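PDB 4YJW: DUF3829 family protein from Bacteroides vulgatus, which is of unknown function but is probably exported to the cell envelope as a lipoprotein with an all-helical fold. Local coordinates for residues Lys20-Ser25 with Ile147-Val152; Lys27-Leu32 with Glu87-Leu92; Leu54-Gln59 with Thr105-Met110. All coordinates share one frame; numbering follows the deposited sequence. Where two conformers were deposited one is given.

How the interactions relate
From the N terminus, helix 10-32 supplies both early segments. Residues 20-25 meet 147-152 near the other end of the chain, so interaction 1 closes the longest loop, with 121 residues between its segments, and ties the first long helix to the last. Residues 27-32 meet 87-92 after 54 residues (interaction 2), joining helix 10-32 to helix 79-111. Segment 54-59, in the connection between helices 35-44 and 64-71, pairs with 105-110 on helix 79-111 after 45 residues, so interactions 2 and 3 cross, and both nest within interaction 1. Interactions 1 and 2 touch through S25 and Y89, whereas interactions 1 and 3 lie on opposite sides of the chain's centre, their own centres about 35 Å apart.

Interaction 1. Residues Lys20-Ser25 with Ile147-Val152; sequences KYYDTS and ILTPIV
Segments 20-25 and 147-152 are helical and run roughly antiparallel, with 143° between their N-to-C directions and a closest axis approach of 10.6 Å. The backbones come nearest at Y22 and L148, whose CA atoms lie 6.9 Å apart. The second helix is kinked at P150, whose N makes no bond to the preceding turn, yet V152 N still bonds to L148 O, so L148 and V152 face the partner helix from successive turns.

Y22 holds its CG anti to the backbone N (chi1 177°), which sends the ring across to these two residues. V152 CG2 sits over one ring face in a CH-pi contact, 3.9 Å from the Y22 centroid and 28° off its normal. The methyl is displaced toward the root of the ring, with V152 CG2 only 3.5 Å from Y22 CG. L148 meets the same ring at its edge, near the plane, with L148 CD1 4.1 Å from Y22 CD1, while the T149 methyl brushes the hydroxyl. An alanine in place of Y22 would remove this ring and would probably cost V152 its CH-pi partner and loosen the helix pair.

L148 divides its methyls. L148 CD2 packs 3.7 Å from Y21 CD1, the two side chains crossing at about a right angle, and L148 CD1 lies 3.6 Å from S25 OG. S25 OG folds back to Y21 O at 2.9 Å, above the carbonyl plane, so this oxygen takes both the N-H and the hydroxyl of S25.

Further polar partners lie on other helices: Y21 OH bonds to V70 O and S25 OG to Y89 OH. The antiparallel helices of this bundle are therefore joined here by methyl-aromatic packing, while the hydroxyls of Y21 and S25 link to other helices, that of S25 also to its own.

Interaction 2. Residues Lys27-Leu32 with Glu87-Leu92; sequences KILKDL and ENYGRL
This is a buried, apolar helix-helix contact near the middle of the molecule, centred about 4 Å from the centre of the chain, where helix 10-32 lies beside helix 79-111. The segments 27-32 and 87-92 point the same way, inclined by 27°, but their axes stay 13.2 Å apart. The backbones thus do not meet, and the gap is spanned by the ends of long side chains.

L92 carries one half of the contact. Its CG stands anti to the backbone N, which extends the chain straight toward the partner helix. L92 CD2 presses against L29 CD2 at 3.4 Å, closer than two methyls normally sit. L32, given in one of its two conformers, approaches L92 tip to tip, with L32 CD2 3.8 Å from L92 CD2.

In this elongated all-alpha bundle I28, L29 and L32 bring side chains from adjacent turns of one helix onto Y89 and L92 of the other. L29 also packs on F145 of helix 121-159, and I28 on D66, T67 and V70 of helix 64-71, so the pair lies between further helices.

Y89 forms the other half. Its chi1 of -95° is turned away from the staggered value, and the ring reaches out obliquely between I28 and L29. The hydroxyl end nestles among methyls: Y89 OH is 3.7 Å from I28 CG2. L29 CD1 stands equally near, 3.7 Å from Y89 OH. Further back on the ring, Y89 CE1 touches L29 CD2 at 3.9 Å. I28 CG2 is wedged between the N and C of its own backbone, the chi1 of -146° also displaced from a staggered value. The buried Y89 hydroxyl is satisfied by its hydrogen bond to S25, one turn before L29.

Interaction 3. Residues Leu54-Gln59 with Thr105-Met110; sequences LPVVSQ and TYRLYM
Polar contacts centre on the backbone carbonyl of L54. R107, extended from CG to NE, donates NE-H to L54 O at 2.9 Å, with an N-H...O angle of 157°. The oxygen lies practically in the guanidinium plane, 2° out of it, whereas the donor stands above the carbonyl plane. A water reinforces the bond, giving a hydrogen to L54 O and accepting one from R107 NH2, 2.9 Å from the water oxygen. Q111 NE2 adds a weak third bond to L54 O. The next carbonyl, P55 O, approaches R107 CD at 3.5 Å and has its hydrogen bond from Y103 OH.

Apolar contacts surround this grip. V56 lays CG2 over the centre of one guanidinium face, 3.6 Å from R107 CZ, which, with the in-plane bond to L54 O, probably limits rotation of the group. L54 CB lies alongside the arginine stem, 3.9 Å from R107 CG. L54 CD1 reaches 3.7 Å to CB of M110, a selenomethionine, and 4.1 Å to Y106 CE2. M110 CG in turn lies over one face of the Y106 ring, near its rim, while Y106 OH bonds to R127.

Here the extended connection between helices 35-44 and 64-71 lies along helix 79-111 of the all-alpha bundle, tied to it by R107 through the L54 carbonyl.

Interaction 1. Residues Lys20-Ser25 with Ile147-Val152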
loop_
_atom_site.group_PDB
_atom_site.type_symbol
_atom_site.label_atom_id
_atom_site.label_comp_id
_atom_site.label_asym_id
_atom_site.label_seq_id
_atom_site.Cartn_x
_atom_site.Cartn_y
_atom_site.Cartn_z
ATOM N N LYS A 20 -0.330 5.551 -19.214
ATOM C CA LYS A 20 -1.528 4.915 -18.629
ATOM C C LYS A 20 -1.157 4.302 -17.286
ATOM O O LYS A 20 -1.872 4.501 -16.299
ATOM C CB LYS A 20 -2.138 3.868 -19.564
ATOM C CG LYS A 20 -2.675 4.444 -20.889
ATOM C CD LYS A 20 -3.222 3.314 -21.798
ATOM C CE LYS A 20 -3.557 3.848 -23.172
ATOM N NZ LYS A 20 -3.880 2.744 -24.132
ATOM N N TYR A 21 -0.017 3.588 -17.246
ATOM C CA TYR A 21 0.485 2.943 -16.032
ATOM C C TYR A 21 0.776 3.986 -14.951
ATOM O O TYR A 21 0.392 3.802 -13.793
ATOM C CB TYR A 21 1.738 2.107 -16.349
ATOM C CG TYR A 21 2.150 1.205 -15.200
ATOM C CD1 TYR A 21 2.952 1.686 -14.164
ATOM C CD2 TYR A 21 1.804 -0.144 -15.187
ATOM C CE1 TYR A 21 3.340 0.864 -13.107
ATOM C CE2 TYR A 21 2.205 -0.982 -14.142
ATOM C CZ TYR A 21 2.974 -0.470 -13.106
ATOM O OH TYR A 21 3.387 -1.261 -12.058
ATOM N N TYR A 22 1.407 5.109 -15.338
ATOM C CA TYR A 22 1.711 6.178 -14.380
ATOM C C TYR A 22 0.425 6.828 -13.853
ATOM O O TYR A 22 0.283 7.009 -12.642
ATOM C CB TYR A 22 2.604 7.229 -15.026
ATOM C CG TYR A 22 2.912 8.404 -14.124
ATOM C CD1 TYR A 22 3.598 8.228 -12.923
ATOM C CD2 TYR A 22 2.598 9.703 -14.509
ATOM C CE1 TYR A 22 3.922 9.311 -12.108
ATOM C CE2 TYR A 22 2.948 10.800 -13.713
ATOM C CZ TYR A 22 3.579 10.594 -12.499
ATOM O OH TYR A 22 3.906 11.668 -11.703
ATOM N N ASP A 23 -0.497 7.192 -14.750
ATOM C CA ASP A 23 -1.771 7.806 -14.336
ATOM C C ASP A 23 -2.543 6.893 -13.358
ATOM O O ASP A 23 -3.043 7.381 -12.344
ATOM C CB ASP A 23 -2.635 8.145 -15.571
ATOM C CG ASP A 23 -2.075 9.273 -16.428
ATOM O OD1 ASP A 23 -1.318 10.120 -15.887
ATOM O OD2 ASP A 23 -2.395 9.316 -17.636
ATOM N N THR A 24 -2.598 5.566 -13.637
ATOM C CA THR A 24 -3.298 4.589 -12.788
ATOM C C THR A 24 -2.547 4.495 -11.453
ATOM O O THR A 24 -3.185 4.532 -10.394
ATOM C CB THR A 24 -3.407 3.238 -13.522
ATOM O OG1 THR A 24 -4.123 3.450 -14.756
ATOM C CG2 THR A 24 -4.132 2.189 -12.693
ATOM N N SER A 25 -1.193 4.451 -11.501
ATOM C CA SER A 25 -0.362 4.402 -10.287
ATOM C C SER A 25 -0.646 5.606 -9.392
ATOM O O SER A 25 -0.790 5.439 -8.184
ATOM C CB SER A 25 1.123 4.355 -10.636
ATOM O OG SER A 25 1.434 3.066 -11.143
ATOM N N ILE A 147 10.756 4.798 -9.331
ATOM C CA ILE A 147 11.049 3.997 -10.533
ATOM C C ILE A 147 10.408 4.672 -11.758
ATOM O O ILE A 147 11.007 4.746 -12.832
ATOM C CB ILE A 147 10.517 2.525 -10.384
ATOM C CG1 ILE A 147 11.304 1.730 -9.329
ATOM C CG2 ILE A 147 10.513 1.776 -11.738
ATOM C CD1 ILE A 147 10.524 0.530 -8.757
ATOM N N LEU A 148 9.156 5.085 -11.608
ATOM C CA LEU A 148 8.363 5.596 -12.723
ATOM C C LEU A 148 8.730 6.998 -13.223
ATOM O O LEU A 148 8.742 7.199 -14.430
ATOM C CB LEU A 148 6.881 5.608 -12.339
ATOM C CG LEU A 148 6.156 4.251 -12.164
ATOM C CD1 LEU A 148 4.711 4.476 -11.725
ATOM C CD2 LEU A 148 6.126 3.457 -13.466
ATOM N N THR A 149 8.960 7.977 -12.342
ATOM C CA THR A 149 9.106 9.357 -12.841
ATOM C C THR A 149 10.265 9.492 -13.911
ATOM O O THR A 149 9.963 10.128 -14.917
ATOM C CB THR A 149 9.171 10.394 -11.720
ATOM O OG1 THR A 149 10.148 10.031 -10.772
ATOM C CG2 THR A 149 7.817 10.544 -11.000
ATOM N N PRO A 150 11.453 8.825 -13.870
ATOM C CA PRO A 150 12.409 8.980 -14.991
ATOM C C PRO A 150 11.922 8.318 -16.294
ATOM O O PRO A 150 12.177 8.846 -17.377
ATOM C CB PRO A 150 13.681 8.299 -14.475
ATOM C CG PRO A 150 13.534 8.284 -12.960
ATOM C CD PRO A 150 12.061 8.040 -12.772
ATOM N N ILE A 151 11.195 7.174 -16.189
ATOM C CA ILE A 151 10.617 6.449 -17.339
ATOM C C ILE A 151 9.520 7.319 -17.988
ATOM O O ILE A 151 9.412 7.373 -19.219
ATOM C CB ILE A 151 10.046 5.050 -16.910
ATOM C CG1 ILE A 151 11.107 4.189 -16.191
ATOM C CG2 ILE A 151 9.455 4.289 -18.136
ATOM C CD1 ILE A 151 10.549 2.901 -15.483
ATOM N N VAL A 152 8.707 7.986 -17.146
ATOM C CA VAL A 152 7.624 8.887 -17.544
ATOM C C VAL A 152 8.220 10.044 -18.359
ATOM O O VAL A 152 7.662 10.401 -19.410
ATOM C CB VAL A 152 6.805 9.357 -16.322
ATOM C CG1 VAL A 152 5.934 10.575 -16.656
ATOM C CG2 VAL A 152 5.917 8.215 -15.840
#

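Interaction 2. Residues Lys27-Leu32 with Glu87-Leu92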
loop_
_atom_site.group_PDB
_atom_site.type_symbol
_atom_site.label_atom_id
_atom_site.label_comp_id
_atom_site.label_asym_id
_atom_site.label_seq_id
_atom_site.Cartn_x
_atom_site.Cartn_y
_atom_site.Cartn_z
ATOM N N LYS A 27 -3.407 7.480 -9.157
ATOM C CA LYS A 27 -4.753 7.333 -8.589
ATOM C C LYS A 27 -4.818 6.249 -7.529
ATOM O O LYS A 27 -5.380 6.469 -6.454
ATOM C CB LYS A 27 -5.775 6.987 -9.699
ATOM C CG LYS A 27 -6.167 8.145 -10.588
ATOM C CD LYS A 27 -7.080 7.678 -11.713
ATOM C CE LYS A 27 -7.212 8.709 -12.812
ATOM N NZ LYS A 27 -8.018 8.200 -13.956
ATOM N N ILE A 28 -4.287 5.063 -7.848
ATOM C CA ILE A 28 -4.358 3.910 -6.954
ATOM C C ILE A 28 -3.500 4.146 -5.667
ATOM O O ILE A 28 -3.990 3.893 -4.564
ATOM C CB ILE A 28 -4.012 2.598 -7.725
ATOM C CG1 ILE A 28 -4.837 1.417 -7.182
ATOM C CG2 ILE A 28 -2.525 2.284 -7.810
ATOM C CD1 ILE A 28 -4.736 0.088 -7.918
ATOM N N LEU A 29 -2.312 4.751 -5.797
ATOM C CA LEU A 29 -1.442 4.941 -4.631
ATOM C C LEU A 29 -1.982 6.030 -3.680
ATOM O O LEU A 29 -1.779 5.921 -2.472
ATOM C CB LEU A 29 0.017 5.207 -5.042
ATOM C CG LEU A 29 0.747 3.999 -5.699
ATOM C CD1 LEU A 29 2.057 4.420 -6.349
ATOM C CD2 LEU A 29 1.013 2.897 -4.700
ATOM N N LYS A 30 -2.717 7.012 -4.208
ATOM C CA LYS A 30 -3.352 8.045 -3.398
ATOM C C LYS A 30 -4.453 7.418 -2.506
ATOM O O LYS A 30 -4.539 7.734 -1.316
ATOM C CB LYS A 30 -3.954 9.136 -4.294
ATOM C CG LYS A 30 -4.529 10.305 -3.492
ATOM C CD LYS A 30 -5.572 11.061 -4.297
ATOM C CE LYS A 30 -6.345 12.039 -3.436
ATOM N NZ LYS A 30 -5.592 13.301 -3.212
ATOM N N ASP A 31 -5.277 6.533 -3.074
ATOM C CA ASP A 31 -6.372 5.935 -2.294
ATOM C C ASP A 31 -5.960 4.725 -1.463
ATOM O O ASP A 31 -6.596 4.468 -0.433
ATOM C CB ASP A 31 -7.536 5.551 -3.212
ATOM C CG ASP A 31 -8.177 6.722 -3.944
ATOM O OD1 ASP A 31 -8.362 7.794 -3.313
ATOM O OD2 ASP A 31 -8.519 6.559 -5.134
ATOM N N LEU A 32 -4.927 3.978 -1.887
ATOM C CA LEU A 32 -4.499 2.786 -1.165
ATOM C C LEU A 32 -3.700 3.127 0.099
ATOM O O LEU A 32 -3.908 2.488 1.127
ATOM C CB LEU A 32 -3.663 1.903 -2.097
ATOM C CG LEU A 32 -3.381 0.494 -1.648
ATOM C CD1 LEU A 32 -4.573 -0.403 -1.883
ATOM C CD2 LEU A 32 -2.156 -0.044 -2.354
ATOM N N GLU A 87 7.318 -6.446 -7.820
ATOM C CA GLU A 87 7.696 -6.785 -6.443
ATOM C C GLU A 87 7.150 -5.760 -5.444
ATOM O O GLU A 87 6.523 -6.147 -4.454
ATOM C CB GLU A 87 9.227 -6.879 -6.319
ATOM C CG GLU A 87 9.711 -7.511 -5.022
ATOM C CD GLU A 87 11.197 -7.369 -4.753
ATOM O OE1 GLU A 87 11.985 -7.263 -5.722
ATOM O OE2 GLU A 87 11.578 -7.379 -3.560
ATOM N N ASN A 88 7.382 -4.466 -5.691
ATOM C CA ASN A 88 6.936 -3.410 -4.771
ATOM C C ASN A 88 5.411 -3.340 -4.647
ATOM O O ASN A 88 4.906 -3.160 -3.532
ATOM C CB ASN A 88 7.531 -2.063 -5.162
ATOM C CG ASN A 88 8.954 -1.947 -4.678
ATOM O OD1 ASN A 88 9.203 -1.662 -3.504
ATOM N ND2 ASN A 88 9.931 -2.187 -5.558
ATOM N N TYR A 89 4.667 -3.533 -5.758
ATOM C CA TYR A 89 3.207 -3.537 -5.699
ATOM C C TYR A 89 2.692 -4.778 -4.960
ATOM O O TYR A 89 1.780 -4.657 -4.149
ATOM C CB TYR A 89 2.594 -3.451 -7.106
ATOM C CG TYR A 89 2.231 -2.043 -7.524
ATOM C CD1 TYR A 89 1.280 -1.311 -6.821
ATOM C CD2 TYR A 89 2.786 -1.467 -8.666
ATOM C CE1 TYR A 89 0.910 -0.027 -7.222
ATOM C CE2 TYR A 89 2.422 -0.179 -9.082
ATOM C CZ TYR A 89 1.467 0.526 -8.364
ATOM O OH TYR A 89 1.050 1.766 -8.772
ATOM N N GLY A 90 3.298 -5.944 -5.223
ATOM C CA GLY A 90 2.927 -7.191 -4.547
ATOM C C GLY A 90 3.069 -7.074 -3.037
ATOM O O GLY A 90 2.137 -7.404 -2.291
ATOM N N ARG A 91 4.202 -6.518 -2.589
ATOM C CA ARG A 91 4.491 -6.291 -1.177
ATOM C C ARG A 91 3.566 -5.234 -0.603
ATOM O O ARG A 91 3.085 -5.401 0.518
ATOM C CB ARG A 91 5.951 -5.873 -0.965
ATOM C CG ARG A 91 6.933 -7.001 -1.273
ATOM C CD ARG A 91 8.373 -6.553 -1.146
ATOM N NE ARG A 91 9.303 -7.616 -1.541
ATOM C CZ ARG A 91 9.801 -8.532 -0.712
ATOM N NH1 ARG A 91 9.469 -8.527 0.574
ATOM N NH2 ARG A 91 10.630 -9.462 -1.166
ATOM N N LEU A 92 3.269 -4.179 -1.390
ATOM C CA LEU A 92 2.357 -3.117 -0.944
ATOM C C LEU A 92 0.926 -3.657 -0.737
ATOM O O LEU A 92 0.331 -3.368 0.313
ATOM C CB LEU A 92 2.372 -1.933 -1.926
ATOM C CG LEU A 92 1.513 -0.717 -1.551
ATOM C CD1 LEU A 92 1.978 -0.078 -0.236
ATOM C CD2 LEU A 92 1.593 0.320 -2.627
#

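Interaction 3. Residues Leu54-Gln59 with Thr105-Met110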
loop_
_atom_site.group_PDB
_atom_site.type_symbol
_atom_site.label_atom_id
_atom_site.label_comp_id
_atom_site.label_asym_id
_atom_site.label_seq_id
_atom_site.Cartn_x
_atom_site.Cartn_y
_atom_site.Cartn_z
ATOM N N LEU A 54 -12.381 1.880 20.705
ATOM C CA LEU A 54 -11.709 1.463 19.465
ATOM C C LEU A 54 -12.690 1.440 18.285
ATOM O O LEU A 54 -13.664 0.686 18.312
ATOM C CB LEU A 54 -11.021 0.088 19.621
ATOM C CG LEU A 54 -10.014 -0.042 20.765
ATOM C CD1 LEU A 54 -9.552 -1.495 20.933
ATOM C CD2 LEU A 54 -8.819 0.885 20.567
ATOM N N PRO A 55 -12.500 2.278 17.248
ATOM C CA PRO A 55 -13.482 2.276 16.160
ATOM C C PRO A 55 -13.149 1.275 15.061
ATOM O O PRO A 55 -12.010 0.840 14.938
ATOM C CB PRO A 55 -13.409 3.710 15.636
ATOM C CG PRO A 55 -11.972 4.106 15.837
ATOM C CD PRO A 55 -11.450 3.308 17.036
ATOM N N VAL A 56 -14.136 0.951 14.228
ATOM C CA VAL A 56 -13.882 0.101 13.057
ATOM C C VAL A 56 -13.154 0.981 12.030
ATOM O O VAL A 56 -13.566 2.124 11.793
ATOM C CB VAL A 56 -15.201 -0.481 12.470
ATOM C CG1 VAL A 56 -14.973 -1.113 11.088
ATOM C CG2 VAL A 56 -15.819 -1.489 13.427
ATOM N N VAL A 57 -12.090 0.461 11.429
ATOM C CA VAL A 57 -11.364 1.186 10.366
ATOM C C VAL A 57 -11.246 0.210 9.207
ATOM O O VAL A 57 -10.439 -0.703 9.278
ATOM C CB VAL A 57 -9.993 1.767 10.803
ATOM C CG1 VAL A 57 -9.391 2.540 9.631
ATOM C CG2 VAL A 57 -10.175 2.710 12.015
ATOM N N SER A 58 -12.059 0.397 8.175
ATOM C CA SER A 58 -12.103 -0.516 7.027
ATOM C C SER A 58 -10.938 -0.318 6.071
ATOM O O SER A 58 -10.478 0.807 5.877
ATOM C CB SER A 58 -13.415 -0.336 6.266
ATOM O OG SER A 58 -14.533 -0.527 7.117
ATOM N N GLN A 59 -10.477 -1.424 5.447
ATOM C CA GLN A 59 -9.415 -1.337 4.451
ATOM C C GLN A 59 -9.950 -0.603 3.229
ATOM O O GLN A 59 -11.038 -0.956 2.785
ATOM C CB GLN A 59 -8.997 -2.758 4.031
ATOM C CG GLN A 59 -7.840 -2.795 3.049
ATOM C CD GLN A 59 -7.590 -4.206 2.595
ATOM O OE1 GLN A 59 -7.706 -5.158 3.360
ATOM N NE2 GLN A 59 -7.319 -4.369 1.324
ATOM N N THR A 105 -8.275 -7.597 13.962
ATOM C CA THR A 105 -7.973 -8.648 14.950
ATOM C C THR A 105 -7.765 -8.029 16.323
ATOM O O THR A 105 -8.350 -8.491 17.301
ATOM C CB THR A 105 -6.736 -9.430 14.518
ATOM O OG1 THR A 105 -7.036 -10.022 13.271
ATOM C CG2 THR A 105 -6.356 -10.531 15.507
ATOM N N TYR A 106 -6.892 -7.019 16.386
ATOM C CA TYR A 106 -6.566 -6.306 17.616
ATOM C C TYR A 106 -7.834 -5.782 18.282
ATOM O O TYR A 106 -8.022 -6.014 19.464
ATOM C CB TYR A 106 -5.599 -5.142 17.309
ATOM C CG TYR A 106 -5.270 -4.300 18.526
ATOM C CD1 TYR A 106 -4.187 -4.619 19.349
ATOM C CD2 TYR A 106 -5.999 -3.150 18.820
ATOM C CE1 TYR A 106 -3.867 -3.832 20.457
ATOM C CE2 TYR A 106 -5.697 -2.365 19.937
ATOM C CZ TYR A 106 -4.623 -2.706 20.742
ATOM O OH TYR A 106 -4.329 -1.940 21.853
ATOM N N ARG A 107 -8.673 -5.034 17.542
ATOM C CA ARG A 107 -9.894 -4.454 18.131
ATOM C C ARG A 107 -10.826 -5.536 18.730
ATOM O O ARG A 107 -11.291 -5.374 19.864
ATOM C CB ARG A 107 -10.639 -3.623 17.087
ATOM C CG ARG A 107 -11.993 -3.088 17.592
ATOM C CD ARG A 107 -12.649 -2.202 16.541
ATOM N NE ARG A 107 -14.014 -1.848 16.941
ATOM C CZ ARG A 107 -15.077 -2.618 16.723
ATOM N NH1 ARG A 107 -14.946 -3.789 16.107
ATOM N NH2 ARG A 107 -16.278 -2.224 17.121
ATOM N N LEU A 108 -11.039 -6.642 18.018
ATOM C CA LEU A 108 -11.913 -7.726 18.497
ATOM C C LEU A 108 -11.329 -8.427 19.733
ATOM O O LEU A 108 -12.075 -8.749 20.666
ATOM C CB LEU A 108 -12.161 -8.734 17.369
ATOM C CG LEU A 108 -12.864 -8.156 16.097
ATOM C CD1 LEU A 108 -13.251 -9.284 15.120
ATOM C CD2 LEU A 108 -14.112 -7.305 16.456
ATOM N N TYR A 109 -10.001 -8.613 19.752
ATOM C CA TYR A 109 -9.256 -9.254 20.845
ATOM C C TYR A 109 -9.251 -8.347 22.091
ATOM O O TYR A 109 -9.293 -8.862 23.212
ATOM C CB TYR A 109 -7.841 -9.620 20.329
ATOM C CG TYR A 109 -6.708 -9.628 21.335
ATOM C CD1 TYR A 109 -5.971 -8.472 21.590
ATOM C CD2 TYR A 109 -6.236 -10.825 21.869
ATOM C CE1 TYR A 109 -4.870 -8.487 22.445
ATOM C CE2 TYR A 109 -5.153 -10.848 22.748
ATOM C CZ TYR A 109 -4.459 -9.677 23.014
ATOM O OH TYR A 109 -3.374 -9.677 23.858
HETATM N N MSE A 110 -9.192 -7.007 21.917
HETATM C CA MSE A 110 -9.265 -6.112 23.082
HETATM C C MSE A 110 -10.713 -6.080 23.630
HETATM O O MSE A 110 -10.928 -6.198 24.843
HETATM C CB MSE A 110 -8.832 -4.663 22.709
HETATM C CG MSE A 110 -7.353 -4.516 22.327
HETATM SE SE MSE A 110 -6.119 -5.241 23.679
HETATM C CE MSE A 110 -6.545 -4.002 25.158
HETATM O O HOH W 1 -16.348 -0.019 19.073
#